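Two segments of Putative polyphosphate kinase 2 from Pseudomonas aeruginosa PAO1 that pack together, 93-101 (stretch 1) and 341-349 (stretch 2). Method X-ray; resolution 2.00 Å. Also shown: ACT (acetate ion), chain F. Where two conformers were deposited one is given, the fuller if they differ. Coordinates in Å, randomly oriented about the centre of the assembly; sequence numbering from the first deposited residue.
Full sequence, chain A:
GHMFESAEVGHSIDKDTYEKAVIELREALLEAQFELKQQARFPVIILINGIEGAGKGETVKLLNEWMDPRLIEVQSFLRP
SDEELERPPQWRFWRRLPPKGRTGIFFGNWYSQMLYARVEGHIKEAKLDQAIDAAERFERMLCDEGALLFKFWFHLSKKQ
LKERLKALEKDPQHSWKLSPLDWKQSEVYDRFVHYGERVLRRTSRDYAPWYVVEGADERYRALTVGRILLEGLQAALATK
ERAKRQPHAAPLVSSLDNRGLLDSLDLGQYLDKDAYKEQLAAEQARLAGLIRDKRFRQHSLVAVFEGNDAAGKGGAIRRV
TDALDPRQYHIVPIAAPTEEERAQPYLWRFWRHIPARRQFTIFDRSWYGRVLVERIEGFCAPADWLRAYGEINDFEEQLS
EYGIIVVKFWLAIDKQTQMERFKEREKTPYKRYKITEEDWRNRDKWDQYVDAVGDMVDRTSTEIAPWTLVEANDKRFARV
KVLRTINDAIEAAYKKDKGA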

# COMPACT_ATOMS: atom_id res chain seq x y z
N PHE A 93 -11.22 -3.19 4.83
CA PHE A 93 -11.07 -4.64 4.81
C PHE A 93 -10.27 -5.07 3.58
O PHE A 93 -9.35 -5.94 3.63
CB PHE A 93 -12.45 -5.31 4.80
CG PHE A 93 -13.27 -4.97 6.00
CD1 PHE A 93 -12.78 -5.24 7.27
CD2 PHE A 93 -14.50 -4.39 5.87
CE1 PHE A 93 -13.50 -4.91 8.37
CE2 PHE A 93 -15.23 -4.07 7.01
CZ PHE A 93 -14.70 -4.34 8.25
N TRP A 94 -10.58 -4.50 2.45
CA TRP A 94 -9.81 -4.83 1.20
C TRP A 94 -8.32 -4.57 1.39
O TRP A 94 -7.45 -5.36 0.96
CB TRP A 94 -10.30 -3.99 -0.00
CG TRP A 94 -11.63 -4.42 -0.62
CD1 TRP A 94 -12.86 -3.94 -0.32
CD2 TRP A 94 -11.83 -5.44 -1.60
NE1 TRP A 94 -13.82 -4.60 -1.06
CE2 TRP A 94 -13.21 -5.55 -1.84
CE3 TRP A 94 -10.98 -6.31 -2.25
CZ2 TRP A 94 -13.76 -6.44 -2.78
CZ3 TRP A 94 -11.53 -7.20 -3.20
CH2 TRP A 94 -12.90 -7.25 -3.44
N ARG A 95 -8.01 -3.48 2.08
CA ARG A 95 -6.66 -3.06 2.33
C ARG A 95 -5.86 -4.12 3.09
O ARG A 95 -4.62 -4.25 2.89
CB ARG A 95 -6.63 -1.69 3.04
CG ARG A 95 -5.27 -1.33 3.52
CD ARG A 95 -4.90 0.08 3.57
NE ARG A 95 -5.29 0.70 4.81
CZ ARG A 95 -4.83 1.86 5.23
NH1 ARG A 95 -3.90 2.53 4.57
NH2 ARG A 95 -5.27 2.34 6.36
N ARG A 96 -6.52 -4.89 3.96
CA ARG A 96 -5.83 -5.89 4.80
C ARG A 96 -6.02 -7.32 4.39
O ARG A 96 -5.58 -8.24 5.12
CB ARG A 96 -6.26 -5.80 6.28
CG ARG A 96 -6.13 -4.45 6.94
CD ARG A 96 -4.78 -3.86 6.74
NE ARG A 96 -4.74 -2.52 7.36
CZ ARG A 96 -3.75 -1.62 7.24
NH1 ARG A 96 -2.65 -1.87 6.49
NH2 ARG A 96 -3.83 -0.45 7.91
N LEU A 97 -6.55 -7.57 3.20
CA LEU A 97 -6.68 -8.95 2.78
C LEU A 97 -5.28 -9.58 2.69
O LEU A 97 -4.34 -8.92 2.23
CB LEU A 97 -7.49 -9.07 1.51
CG LEU A 97 -8.94 -8.61 1.57
CD1 LEU A 97 -9.53 -8.75 0.19
CD2 LEU A 97 -9.86 -9.37 2.58
N PRO A 98 -5.11 -10.87 3.14
CA PRO A 98 -3.79 -11.49 3.03
C PRO A 98 -3.60 -12.01 1.63
O PRO A 98 -4.55 -12.46 1.03
CB PRO A 98 -3.87 -12.67 3.99
CG PRO A 98 -5.35 -12.96 4.06
CD PRO A 98 -6.12 -11.81 3.66
N PRO A 99 -2.39 -11.93 1.09
CA PRO A 99 -2.08 -12.44 -0.23
C PRO A 99 -2.14 -13.98 -0.31
O PRO A 99 -2.05 -14.70 0.70
CB PRO A 99 -0.66 -11.92 -0.48
CG PRO A 99 -0.13 -11.51 0.89
CD PRO A 99 -1.26 -11.32 1.80
N LYS A 100 -2.20 -14.49 -1.50
CA LYS A 100 -2.07 -15.91 -1.70
C LYS A 100 -0.90 -16.48 -0.97
O LYS A 100 0.20 -15.87 -0.95
CB LYS A 100 -1.94 -16.19 -3.21
CG LYS A 100 -3.17 -15.83 -3.97
CD LYS A 100 -2.93 -16.01 -5.47
CE LYS A 100 -4.11 -15.52 -6.29
NZ LYS A 100 -3.82 -15.70 -7.73
N GLY A 101 -1.14 -17.61 -0.29
CA GLY A 101 -0.13 -18.30 0.43
C GLY A 101 -0.00 -17.84 1.88
O GLY A 101 0.72 -18.47 2.62
N GLU A 341 -0.83 -7.20 -7.13
CA GLU A 341 -2.21 -7.25 -7.55
C GLU A 341 -2.68 -8.66 -7.94
O GLU A 341 -3.83 -9.03 -7.69
CB GLU A 341 -2.45 -6.36 -8.74
CG GLU A 341 -2.32 -4.87 -8.32
CD GLU A 341 -2.23 -3.94 -9.48
OE1 GLU A 341 -1.94 -4.38 -10.65
OE2 GLU A 341 -2.41 -2.74 -9.21
N ARG A 342 -1.78 -9.42 -8.55
CA ARG A 342 -2.11 -10.78 -8.93
C ARG A 342 -2.29 -11.74 -7.70
O ARG A 342 -3.00 -12.74 -7.78
CB ARG A 342 -1.04 -11.28 -9.88
CG ARG A 342 -1.15 -10.71 -11.31
CD ARG A 342 -0.26 -11.50 -12.31
NE ARG A 342 1.11 -11.73 -11.79
CZ ARG A 342 2.20 -10.97 -12.04
NH1 ARG A 342 2.18 -9.91 -12.85
NH2 ARG A 342 3.36 -11.29 -11.48
N ALA A 343 -1.65 -11.41 -6.57
CA ALA A 343 -1.72 -12.18 -5.32
C ALA A 343 -3.02 -11.91 -4.59
O ALA A 343 -3.25 -12.46 -3.51
CB ALA A 343 -0.55 -11.83 -4.43
N GLN A 344 -3.90 -11.07 -5.17
CA GLN A 344 -5.14 -10.62 -4.46
C GLN A 344 -6.36 -10.83 -5.38
O GLN A 344 -6.21 -11.06 -6.57
CB GLN A 344 -4.98 -9.17 -4.13
CG GLN A 344 -3.89 -8.90 -3.19
CD GLN A 344 -4.30 -9.18 -1.73
OE1 GLN A 344 -5.47 -9.42 -1.46
NE2 GLN A 344 -3.36 -9.19 -0.84
N PRO A 345 -7.58 -10.81 -4.83
CA PRO A 345 -8.75 -10.92 -5.68
C PRO A 345 -8.89 -9.71 -6.62
O PRO A 345 -8.44 -8.61 -6.31
CB PRO A 345 -9.91 -10.89 -4.69
CG PRO A 345 -9.37 -10.34 -3.53
CD PRO A 345 -7.97 -10.72 -3.42
N TYR A 346 -9.50 -9.95 -7.76
CA TYR A 346 -9.61 -8.98 -8.85
C TYR A 346 -9.86 -7.50 -8.44
O TYR A 346 -9.09 -6.63 -8.85
CB TYR A 346 -10.70 -9.42 -9.83
CG TYR A 346 -10.86 -8.51 -11.02
CD1 TYR A 346 -9.83 -8.39 -11.98
CD2 TYR A 346 -12.01 -7.79 -11.23
CE1 TYR A 346 -9.96 -7.52 -13.11
CE2 TYR A 346 -12.15 -6.96 -12.35
CZ TYR A 346 -11.13 -6.84 -13.28
OH TYR A 346 -11.30 -6.00 -14.38
N LEU A 347 -10.88 -7.22 -7.64
CA LEU A 347 -11.22 -5.78 -7.35
C LEU A 347 -10.27 -5.09 -6.43
O LEU A 347 -10.33 -3.88 -6.28
CB LEU A 347 -12.65 -5.64 -6.81
CG LEU A 347 -13.71 -5.97 -7.88
CD1 LEU A 347 -15.10 -6.09 -7.31
CD2 LEU A 347 -13.58 -4.95 -9.14
N TRP A 348 -9.44 -5.85 -5.71
CA TRP A 348 -8.42 -5.27 -4.83
C TRP A 348 -7.59 -4.16 -5.49
O TRP A 348 -7.34 -3.10 -4.87
CB TRP A 348 -7.53 -6.41 -4.29
CG TRP A 348 -6.52 -6.02 -3.25
CD1 TRP A 348 -6.65 -6.08 -1.89
CD2 TRP A 348 -5.18 -5.60 -3.51
NE1 TRP A 348 -5.50 -5.65 -1.28
CE2 TRP A 348 -4.57 -5.37 -2.25
CE3 TRP A 348 -4.44 -5.39 -4.67
CZ2 TRP A 348 -3.25 -4.94 -2.14
CZ3 TRP A 348 -3.10 -5.00 -4.55
CH2 TRP A 348 -2.53 -4.76 -3.29
N ARG A 349 -7.18 -4.41 -6.72
CA ARG A 349 -6.38 -3.46 -7.48
C ARG A 349 -7.13 -2.15 -7.71
O ARG A 349 -6.50 -1.10 -7.80
CB ARG A 349 -5.96 -4.06 -8.82
CG ARG A 349 -7.11 -4.60 -9.65
CD ARG A 349 -6.61 -5.34 -10.88
NE ARG A 349 -6.37 -6.75 -10.60
CZ ARG A 349 -6.24 -7.69 -11.54
NH1 ARG A 349 -6.32 -7.36 -12.82
NH2 ARG A 349 -6.02 -8.95 -11.19
C ACT F . -0.55 1.70 6.71
O ACT F . -0.97 0.67 7.25
OXT ACT F . -0.67 2.71 7.41
CH3 ACT F . 0.03 1.71 5.33
O HOH W 1 -4.00 -6.34 1.27
O HOH W 2 -6.39 -12.00 -0.73

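Walking along stretch 2, the first contact is made by backbone: Arg342 O accepts a hydrogen bond from Lys100 NZ at 3.1 Å. The lysine reaches it with an extended chain, chi2 to chi4 all t, while the arginine's own CA-to-CB bond is directed sideways and its side chain comes no nearer than 5.6 Å to stretch 1. Ala343 O then takes a hydrogen bond from Lys100 N (3.0 Å, N-H...O angle 159°), and the same oxygen lies 3.5 Å from Pro99 CA in a CA-H...O contact. Pro99 CB meets Ala343 CB at 4.0 Å, where the backbones approach to 5.1 Å between CA atoms.

Gln344 has its CA-to-CB bond directed away, yet chi1 and chi2, both m, bring the amide back. Its NE2 donates to Leu97 O (3.2 Å, 155°), and a water donates to both Gln344 OE1 (2.8 Å) and Pro98 O (2.6 Å), so both ends of the amide are engaged.

Pro345 opens a type I turn, closed by Trp348 N donating to Pro345 O at 3.0 Å. Pro345 CG packs 3.8 Å from Trp94 CZ3 and 4.0 Å from Leu97 CD1. Tyr346 points away, whereas Leu347 CB lies 3.7 Å from Trp94 CH2.

Trp348 CB sits 4.0 Å from Trp94 CE3. Trp348 NE1 lies 3.0 Å from Trp94 O, which sits at the edge of the Trp348 ring, near its plane; Trp348 NE1 also donates to a second water at 3.0 Å.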